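Tyrosyl-tRNA synthetase (Archaeoglobus fulgidus, PDB 2CYB) catalyses the attachment of L-tyrosine to tRNA(Tyr), activating the amino acid with ATP to tyrosyl-adenylate before transferring it to the tRNA acceptor end. Local coordinates at the interface of chains A and B. Coordinates in Å, arbitrary orientation; residue numbers count along the deposited sequence, not the author numbering. Chains: chain A/B, Tyrosyl-tRNA synthetase.

The interface of chains A and B. Residues chain A 73, 77, 83, 117, 122; chain B 119, 122-123, 126.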
# COMPACT_ATOMS: atom_id res chain seq x y z
N ILE A 73 -5.64 9.03 9.29
CA ILE A 73 -4.69 8.43 8.36
C ILE A 73 -5.37 8.27 6.99
O ILE A 73 -4.76 8.53 5.96
CB ILE A 73 -4.21 7.06 8.84
CG1 ILE A 73 -3.55 7.20 10.22
CG2 ILE A 73 -3.24 6.46 7.83
CD1 ILE A 73 -2.40 8.17 10.25
N LEU A 77 -4.15 9.62 3.37
CA LEU A 77 -3.97 8.77 2.20
C LEU A 77 -4.80 9.24 1.02
O LEU A 77 -4.45 8.99 -0.14
CB LEU A 77 -4.39 7.34 2.52
CG LEU A 77 -3.63 6.57 3.59
CD1 LEU A 77 -4.32 5.22 3.78
CD2 LEU A 77 -2.17 6.41 3.17
N PHE A 83 -0.57 15.98 7.96
CA PHE A 83 -0.99 15.36 9.19
C PHE A 83 -1.41 16.43 10.19
O PHE A 83 -2.38 16.24 10.93
CB PHE A 83 0.14 14.49 9.76
CG PHE A 83 0.27 13.17 9.07
CD1 PHE A 83 1.41 12.85 8.34
CD2 PHE A 83 -0.76 12.24 9.14
CE1 PHE A 83 1.52 11.62 7.69
CE2 PHE A 83 -0.66 11.01 8.49
CZ PHE A 83 0.48 10.70 7.76
N LEU A 117 -1.08 2.34 13.39
CA LEU A 117 0.36 2.25 13.16
C LEU A 117 0.96 1.19 14.08
O LEU A 117 2.18 1.00 14.11
CB LEU A 117 1.04 3.60 13.43
CG LEU A 117 0.72 4.76 12.48
CD1 LEU A 117 1.49 6.00 12.92
CD2 LEU A 117 1.08 4.38 11.05
N VAL A 122 -0.51 -3.13 11.36
CA VAL A 122 0.26 -3.05 10.12
C VAL A 122 0.48 -4.44 9.52
O VAL A 122 0.41 -4.62 8.30
CB VAL A 122 1.62 -2.36 10.33
CG1 VAL A 122 1.40 -0.93 10.78
CG2 VAL A 122 2.45 -3.11 11.35
N ARG B 119 6.87 1.80 13.89
CA ARG B 119 6.07 3.00 13.65
C ARG B 119 6.67 4.02 12.67
O ARG B 119 5.99 4.48 11.76
CB ARG B 119 5.78 3.71 14.98
CG ARG B 119 4.93 4.97 14.81
CD ARG B 119 5.18 5.98 15.93
NE ARG B 119 4.40 7.20 15.74
CZ ARG B 119 3.07 7.26 15.82
NH1 ARG B 119 2.44 8.41 15.63
NH2 ARG B 119 2.37 6.17 16.11
N VAL B 122 6.74 2.49 9.11
CA VAL B 122 5.38 2.39 8.58
C VAL B 122 4.82 3.76 8.20
O VAL B 122 4.14 3.91 7.19
CB VAL B 122 4.45 1.68 9.58
CG1 VAL B 122 3.00 1.85 9.14
CG2 VAL B 122 4.81 0.17 9.63
N LEU B 123 5.11 4.78 9.00
CA LEU B 123 4.64 6.13 8.68
C LEU B 123 5.28 6.58 7.36
O LEU B 123 4.61 7.22 6.53
CB LEU B 123 5.01 7.12 9.78
CG LEU B 123 3.85 7.73 10.57
CD1 LEU B 123 4.40 8.77 11.54
CD2 LEU B 123 2.84 8.36 9.63
N LEU B 126 3.52 5.15 4.39
CA LEU B 126 2.29 5.88 4.08
C LEU B 126 2.60 7.19 3.35
O LEU B 126 1.89 7.59 2.43
CB LEU B 126 1.49 6.16 5.37
CG LEU B 126 0.96 4.93 6.13
CD1 LEU B 126 0.04 5.40 7.23
CD2 LEU B 126 0.22 3.98 5.18
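This patch is part of the two-fold homodimer interface of the synthetase, where helix 119-131 of chain B lays one apolar flank against chain A. A:Leu117, in the loop just ahead of the same helix in its own chain, hides 107 Å² against the partner. Its CB already lies 3.9 Å from NH2 of B:Arg119. CG stands anti to the carbonyl carbon (chi1 -67°), and from there the two methyls part. CD1 sits over one face of the B:Arg119 guanidinium, towards its rim, 3.5 Å from CZ; it also touches the branch carbon CG of B:Leu123 at 3.7 Å. CD2 points to the B:Val122 and B:Leu126 side of the helix, meeting CG1 of B:Val122 at 3.7 Å as the two side chains slide past each other in opposite directions, and more loosely CD1 of B:Leu126. B:Arg119 has CG anti to the backbone N (chi1 -179°) and a chain extended to NE, which carries the guanidinium across to A:Leu117; no N or O of chain A lies within bonding reach of it in this patch. An alanine in place of B:Arg119 would take the guanidinium away from CD1 and CB of A:Leu117 and would probably loosen that edge of the interface. Further along the helix, the side chain of B:Leu126 crosses that of A:Ile73 at about a right angle, its CD1 3.5 Å from CG2, and crosses A:Leu77 obliquely, CD2 to CD2. B:Leu123 sends CD2 tip to tip towards A:Phe83, 3.8 Å from the ring atom CZ. The two copies of Val122 cross obliquely, CG1 to CG1 at 3.6 Å, yet with different rotamers: CG1 is anti to the carbonyl carbon in A (chi1 -63°) and anti to the backbone N in B. Apolar contact, repeated with the chains exchanged, gives the patch its cohesion and helps hold the two subunits together as the homodimer.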